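Local coordinates for protein tyrocidine synthase 2 (Brevibacillus parabrevis, PDB 6TA8) that belongs, through its condensation domain, to the modular multidomain synthetases known as nonribosomal peptide synthetases, at residues R52-A58 / Q134-L139; H268-Y273 / I463-K469. All coordinates share one frame; numbering follows the deposited sequence.

Interaction 1 of 2, residues R52-A58 / Q134-L139; sequences RHHWNQA and QSSIDL
In the N-terminal half of the condensation domain, the start of strand 56-63 and the loop before it lie against the C-terminal end of helix 122-134. Asn56 and Gln134 carry the polar part of this contact. Asn56 ND2 donates to the backbone O of Gln134 at 2.9 Å. The bond is bent at the hydrogen, 133°, but it lies in the carbonyl plane on a lone pair. The same ND2 makes a weak second bond to Gln134 OE1 at 3.3 Å. The two side-chain amides run past each other in opposite directions and are nearly coplanar, 14° apart. Gln134 reaches this place by a bend at chi2 (-88°), and its NE2 goes on to the backbone O of Thr407. On the other end of the Asn56 amide, OD1 accepts from Trp55 N, which sits above the carbonyl plane. Partners at both ends are consistent with one orientation of the amide. Ile137 CD1 packs on the same amide, 3.4 Å from Asn56 ND2.

The His54 ring lies with one face over the Gln134-Ser135 backbone, and Ser135 CB is 3.3 Å from His54 ND1. His54 NE2 is hydrogen-bonded to the backbone O of Gln409. His53 CB lies 3.2 Å from Ile137 O, and Ser135 O is at the edge of the His53 imidazole, in its plane. A water donates to His53 O (2.8 Å) and accepts from Ile137 N. Leu139 CD1 lies 3.8 Å from His53 CA. A helix C-terminus and its following loop thus close onto the mixed sheet of the N-terminal subdomain, one of the two chloramphenicol acetyltransferase-like halves of a condensation domain.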
loop_
_atom_site.group_PDB
_atom_site.type_symbol
_atom_site.label_atom_id
_atom_site.label_comp_id
_atom_site.label_asym_id
_atom_site.label_seq_id
_atom_site.Cartn_x
_atom_site.Cartn_y
_atom_site.Cartn_z
ATOM N N ARG A 52 -13.910 7.264 -8.814
ATOM C CA ARG A 52 -13.306 6.833 -7.559
ATOM C C ARG A 52 -13.679 5.404 -7.181
ATOM O O ARG A 52 -13.073 4.846 -6.261
ATOM C CB ARG A 52 -13.703 7.790 -6.434
ATOM C CG ARG A 52 -15.184 7.773 -6.106
ATOM C CD ARG A 52 -15.569 8.942 -5.218
ATOM N NE ARG A 52 -16.883 8.746 -4.616
ATOM C CZ ARG A 52 -17.572 9.694 -3.991
ATOM N NH1 ARG A 52 -17.074 10.919 -3.881
ATOM N NH2 ARG A 52 -18.762 9.419 -3.475
ATOM N N HIS A 53 -14.660 4.804 -7.862
ATOM C CA HIS A 53 -14.963 3.395 -7.652
ATOM C C HIS A 53 -13.931 2.484 -8.298
ATOM O O HIS A 53 -13.899 1.287 -7.990
ATOM C CB HIS A 53 -16.353 3.071 -8.198
ATOM C CG HIS A 53 -16.464 3.224 -9.682
ATOM N ND1 HIS A 53 -16.753 4.428 -10.288
ATOM C CD2 HIS A 53 -16.314 2.325 -10.685
ATOM C CE1 HIS A 53 -16.779 4.264 -11.598
ATOM N NE2 HIS A 53 -16.517 2.998 -11.866
ATOM N N HIS A 54 -13.097 3.016 -9.188
ATOM C CA HIS A 54 -12.031 2.263 -9.846
ATOM C C HIS A 54 -10.707 2.747 -9.257
ATOM O O HIS A 54 -10.073 3.666 -9.777
ATOM C CB HIS A 54 -12.077 2.443 -11.361
ATOM C CG HIS A 54 -11.229 1.463 -12.110
ATOM N ND1 HIS A 54 -11.199 1.406 -13.487
ATOM C CD2 HIS A 54 -10.381 0.503 -11.675
ATOM C CE1 HIS A 54 -10.368 0.453 -13.868
ATOM N NE2 HIS A 54 -9.858 -0.111 -12.787
ATOM N N TRP A 55 -10.297 2.111 -8.161
ATOM C CA TRP A 55 -9.107 2.493 -7.414
ATOM C C TRP A 55 -8.774 1.378 -6.434
ATOM O O TRP A 55 -8.904 1.554 -5.218
ATOM C CB TRP A 55 -9.338 3.816 -6.678
ATOM C CG TRP A 55 -8.113 4.665 -6.524
ATOM C CD1 TRP A 55 -7.573 5.500 -7.458
ATOM C CD2 TRP A 55 -7.285 4.777 -5.359
ATOM N NE1 TRP A 55 -6.455 6.117 -6.951
ATOM C CE2 TRP A 55 -6.257 5.692 -5.664
ATOM C CE3 TRP A 55 -7.310 4.189 -4.092
ATOM C CZ2 TRP A 55 -5.265 6.033 -4.748
ATOM C CZ3 TRP A 55 -6.324 4.530 -3.183
ATOM C CH2 TRP A 55 -5.317 5.443 -3.516
ATOM N N ASN A 56 -8.356 0.227 -6.951
ATOM C CA ASN A 56 -8.340 -1.017 -6.196
ATOM C C ASN A 56 -6.919 -1.546 -6.032
ATOM O O ASN A 56 -5.944 -0.964 -6.513
ATOM C CB ASN A 56 -9.209 -2.076 -6.885
ATOM C CG ASN A 56 -10.441 -1.488 -7.544
ATOM O OD1 ASN A 56 -11.042 -0.541 -7.037
ATOM N ND2 ASN A 56 -10.826 -2.052 -8.682
ATOM N N GLN A 57 -6.827 -2.665 -5.318
ATOM C CA GLN A 57 -5.652 -3.521 -5.275
ATOM C C GLN A 57 -6.109 -4.937 -5.588
ATOM O O GLN A 57 -7.191 -5.352 -5.162
ATOM C CB GLN A 57 -4.957 -3.473 -3.905
ATOM C CG GLN A 57 -4.111 -2.230 -3.674
ATOM C CD GLN A 57 -3.402 -2.249 -2.334
ATOM O OE1 GLN A 57 -3.788 -2.984 -1.424
ATOM N NE2 GLN A 57 -2.359 -1.436 -2.205
ATOM N N ALA A 58 -5.296 -5.677 -6.338
ATOM C CA ALA A 58 -5.712 -6.996 -6.791
ATOM C C ALA A 58 -4.510 -7.921 -6.892
ATOM O O ALA A 58 -3.375 -7.476 -7.086
ATOM C CB ALA A 58 -6.433 -6.919 -8.143
ATOM N N GLN A 134 -12.241 -4.977 -13.002
ATOM C CA GLN A 134 -11.601 -3.974 -12.158
ATOM C C GLN A 134 -12.405 -2.681 -12.103
ATOM O O GLN A 134 -12.342 -1.958 -11.101
ATOM C CB GLN A 134 -10.189 -3.684 -12.664
ATOM C CG GLN A 134 -9.223 -4.843 -12.537
ATOM C CD GLN A 134 -8.526 -4.877 -11.195
ATOM O OE1 GLN A 134 -8.715 -3.993 -10.361
ATOM N NE2 GLN A 134 -7.709 -5.900 -10.982
ATOM N N SER A 135 -13.160 -2.374 -13.155
ATOM C CA SER A 135 -13.858 -1.101 -13.276
ATOM C C SER A 135 -15.346 -1.206 -12.967
ATOM O O SER A 135 -16.088 -0.254 -13.228
ATOM C CB SER A 135 -13.661 -0.526 -14.680
ATOM O OG SER A 135 -14.302 -1.331 -15.655
ATOM N N SER A 136 -15.798 -2.328 -12.414
ATOM C CA SER A 136 -17.213 -2.567 -12.158
ATOM C C SER A 136 -17.492 -2.715 -10.666
ATOM O O SER A 136 -18.326 -3.522 -10.250
ATOM C CB SER A 136 -17.699 -3.797 -12.918
ATOM O OG SER A 136 -16.984 -4.956 -12.528
ATOM N N ILE A 137 -16.803 -1.932 -9.842
ATOM C CA ILE A 137 -17.007 -1.958 -8.399
ATOM C C ILE A 137 -18.030 -0.893 -8.027
ATOM O O ILE A 137 -17.870 0.284 -8.369
ATOM C CB ILE A 137 -15.683 -1.740 -7.649
ATOM C CG1 ILE A 137 -14.810 -2.993 -7.737
ATOM C CG2 ILE A 137 -15.941 -1.370 -6.193
ATOM C CD1 ILE A 137 -13.584 -2.945 -6.849
ATOM N N ASP A 138 -19.088 -1.308 -7.334
ATOM C CA ASP A 138 -20.115 -0.392 -6.854
ATOM C C ASP A 138 -19.780 0.025 -5.427
ATOM O O ASP A 138 -19.774 -0.810 -4.518
ATOM C CB ASP A 138 -21.494 -1.047 -6.921
ATOM C CG ASP A 138 -22.611 -0.098 -6.536
ATOM O OD1 ASP A 138 -22.373 1.128 -6.507
ATOM O OD2 ASP A 138 -23.729 -0.580 -6.261
ATOM N N LEU A 139 -19.505 1.315 -5.232
ATOM C CA LEU A 139 -19.092 1.790 -3.917
ATOM C C LEU A 139 -20.276 2.050 -2.993
ATOM O O LEU A 139 -20.145 1.899 -1.773
ATOM C CB LEU A 139 -18.253 3.062 -4.056
ATOM C CG LEU A 139 -16.741 2.895 -3.899
ATOM C CD1 LEU A 139 -16.031 4.230 -4.071
ATOM C CD2 LEU A 139 -16.412 2.278 -2.550
HETATM O O HOH W 1 -14.000 -0.461 -10.123
#

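Interaction 2 of 2, residues H268-Y273 / I463-K469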
loop_
_atom_site.group_PDB
_atom_site.type_symbol
_atom_site.label_atom_id
_atom_site.label_comp_id
_atom_site.label_asym_id
_atom_site.label_seq_id
_atom_site.Cartn_x
_atom_site.Cartn_y
_atom_site.Cartn_z
ATOM N N HIS A 268 23.472 -10.114 5.743
ATOM C CA HIS A 268 24.885 -9.855 5.986
ATOM C C HIS A 268 25.250 -8.382 6.120
ATOM O O HIS A 268 26.421 -8.079 6.377
ATOM C CB HIS A 268 25.734 -10.479 4.867
ATOM C CG HIS A 268 25.507 -11.947 4.683
ATOM N ND1 HIS A 268 24.414 -12.454 4.013
ATOM C CD2 HIS A 268 26.235 -13.018 5.077
ATOM C CE1 HIS A 268 24.477 -13.773 4.004
ATOM N NE2 HIS A 268 25.573 -14.141 4.643
ATOM N N VAL A 269 24.306 -7.459 5.955
ATOM C CA VAL A 269 24.609 -6.033 6.014
ATOM C C VAL A 269 23.853 -5.301 7.111
ATOM O O VAL A 269 24.169 -4.132 7.381
ATOM C CB VAL A 269 24.349 -5.340 4.659
ATOM C CG1 VAL A 269 25.107 -6.038 3.541
ATOM C CG2 VAL A 269 22.859 -5.289 4.367
ATOM N N HIS A 270 22.872 -5.934 7.755
ATOM C CA HIS A 270 22.033 -5.217 8.709
ATOM C C HIS A 270 22.798 -4.888 9.986
ATOM O O HIS A 270 22.908 -3.720 10.374
ATOM C CB HIS A 270 20.780 -6.036 9.023
ATOM C CG HIS A 270 19.669 -5.838 8.041
ATOM N ND1 HIS A 270 19.695 -4.852 7.077
ATOM C CD2 HIS A 270 18.497 -6.497 7.872
ATOM C CE1 HIS A 270 18.589 -4.913 6.357
ATOM N NE2 HIS A 270 17.846 -5.903 6.819
ATOM N N HIS A 271 23.349 -5.905 10.643
ATOM C CA HIS A 271 23.868 -5.768 11.999
ATOM C C HIS A 271 25.245 -5.110 12.068
ATOM O O HIS A 271 25.844 -5.087 13.149
ATOM C CB HIS A 271 23.906 -7.141 12.677
ATOM C CG HIS A 271 22.564 -7.797 12.781
ATOM N ND1 HIS A 271 22.391 -9.068 13.284
ATOM C CD2 HIS A 271 21.327 -7.355 12.447
ATOM C CE1 HIS A 271 21.108 -9.381 13.254
ATOM N NE2 HIS A 271 20.441 -8.359 12.750
ATOM N N ALA A 272 25.762 -4.578 10.959
ATOM C CA ALA A 272 26.976 -3.770 11.032
ATOM C C ALA A 272 26.659 -2.350 11.483
ATOM O O ALA A 272 27.425 -1.747 12.241
ATOM C CB ALA A 272 27.691 -3.760 9.681
ATOM N N TYR A 273 25.538 -1.803 11.017
ATOM C CA TYR A 273 24.972 -0.571 11.546
ATOM C C TYR A 273 23.721 -0.826 12.374
ATOM O O TYR A 273 23.163 0.121 12.939
ATOM C CB TYR A 273 24.645 0.400 10.404
ATOM C CG TYR A 273 25.855 0.967 9.696
ATOM C CD1 TYR A 273 26.452 0.282 8.645
ATOM C CD2 TYR A 273 26.392 2.191 10.071
ATOM C CE1 TYR A 273 27.556 0.798 7.993
ATOM C CE2 TYR A 273 27.496 2.715 9.424
ATOM C CZ TYR A 273 28.073 2.015 8.385
ATOM O OH TYR A 273 29.172 2.532 7.739
ATOM N N ILE A 463 25.617 -2.218 0.182
ATOM C CA ILE A 463 25.754 -3.607 0.612
ATOM C C ILE A 463 27.209 -4.054 0.552
ATOM O O ILE A 463 27.652 -4.853 1.386
ATOM C CB ILE A 463 24.844 -4.526 -0.225
ATOM C CG1 ILE A 463 25.187 -4.423 -1.712
ATOM C CG2 ILE A 463 23.385 -4.178 0.007
ATOM C CD1 ILE A 463 25.100 -5.739 -2.455
ATOM N N GLU A 464 27.976 -3.554 -0.418
ATOM C CA GLU A 464 29.396 -3.876 -0.486
ATOM C C GLU A 464 30.218 -3.082 0.521
ATOM O O GLU A 464 31.315 -3.518 0.886
ATOM C CB GLU A 464 29.922 -3.635 -1.902
ATOM C CG GLU A 464 29.306 -4.552 -2.947
ATOM C CD GLU A 464 29.629 -4.126 -4.366
ATOM O OE1 GLU A 464 30.773 -3.691 -4.613
ATOM O OE2 GLU A 464 28.736 -4.224 -5.235
ATOM N N HIS A 465 29.714 -1.934 0.975
ATOM C CA HIS A 465 30.389 -1.195 2.036
ATOM C C HIS A 465 30.032 -1.751 3.410
ATOM O O HIS A 465 30.894 -1.835 4.291
ATOM C CB HIS A 465 30.036 0.290 1.953
ATOM C CG HIS A 465 30.114 1.006 3.265
ATOM N ND1 HIS A 465 31.312 1.303 3.879
ATOM C CD2 HIS A 465 29.145 1.485 4.079
ATOM C CE1 HIS A 465 31.077 1.934 5.016
ATOM N NE2 HIS A 465 29.769 2.057 5.161
ATOM N N CYS A 466 28.770 -2.140 3.605
ATOM C CA CYS A 466 28.337 -2.691 4.884
ATOM C C CYS A 466 28.806 -4.124 5.096
ATOM O O CYS A 466 28.840 -4.585 6.242
ATOM C CB CYS A 466 26.812 -2.628 4.996
ATOM S SG CYS A 466 26.144 -0.954 5.132
ATOM N N MET A 467 29.158 -4.839 4.026
ATOM C CA MET A 467 29.700 -6.183 4.171
ATOM C C MET A 467 31.188 -6.179 4.482
ATOM O O MET A 467 31.702 -7.174 5.006
ATOM C CB MET A 467 29.444 -7.000 2.902
ATOM C CG MET A 467 28.205 -7.877 2.973
ATOM S SD MET A 467 27.833 -8.678 1.404
ATOM C CE MET A 467 29.450 -9.303 0.954
ATOM N N ALA A 468 31.890 -5.087 4.171
ATOM C CA ALA A 468 33.302 -4.985 4.517
ATOM C C ALA A 468 33.504 -4.615 5.979
ATOM O O ALA A 468 34.523 -4.987 6.572
ATOM C CB ALA A 468 33.992 -3.962 3.614
ATOM N N LYS A 469 32.557 -3.893 6.572
ATOM C CA LYS A 469 32.655 -3.492 7.972
ATOM C C LYS A 469 32.629 -4.703 8.898
ATOM O O LYS A 469 33.537 -4.893 9.708
ATOM C CB LYS A 469 31.519 -2.531 8.337
ATOM C CG LYS A 469 31.376 -1.340 7.400
ATOM C CD LYS A 469 32.638 -0.488 7.368
ATOM C CE LYS A 469 33.012 0.013 8.755
ATOM N NZ LYS A 469 31.867 0.667 9.445
#
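Tyr273 reaches from the short, weakly bonded helix 270-273 to the last turns of helix 445-466. From CB, CG is turned anti to the carbonyl carbon, and the ring extends to helix 445-466. CD1 and CE1 then pass Cys466 SG, which is 3.6 Å from Tyr273 CE1. The sulfur approaches obliquely, 66° off the ring normal, in a Cys sulfur-aromatic contact. CZ comes next to His465 NE2. At the tip, Tyr273 OH and His465 NE2 share a hydrogen bond of 2.7 Å, and either could be the donor. Each partner lies at the edge of the other's ring, near its plane. The rings themselves meet rim to rim, with planes at 45°. His465 CG is anti to its own backbone N (chi1 153°), which swings the imidazole toward the tyrosine. Lys469 NZ lies 3.7 Å from Tyr273 OH, a proximity rather than a bond.

The contact joins two helical elements of the C-terminal half of the condensation domain, and helix 339-351 adds Pro340 beside both Tyr273 and His465.

Val269 makes the apolar part. Its CB is 3.7 Å from Cys466 CB, where the CA atoms of the two segments come nearest. Val269 CG1 reaches further, to 3.6 Å from Met467 CG, and also touches the backbone O of Ile463. Leu280 of helix 277-293 packs on Val269 as well. Ala272 CB lies 3.7 Å from the backbone O of Cys466.

The two contacts lie on opposite sides of the chain's centre, with their own centres 43 Å apart. They share no helix or strand and do not touch. Interaction 1 is nearer the middle, and most of its touching residues are buried. It joins a strand entry to a helix end and the loop after it, through an amide pair, backbone carbonyls and a water, with imidazole and aliphatic packing around them. Interaction 2 is more peripheral and joins helical elements, one of them the final helix. Several of its residues are exposed around a small buried apolar patch, and one side-chain hydrogen bond stands beside it. Each contact belongs to a different half of the condensation domain.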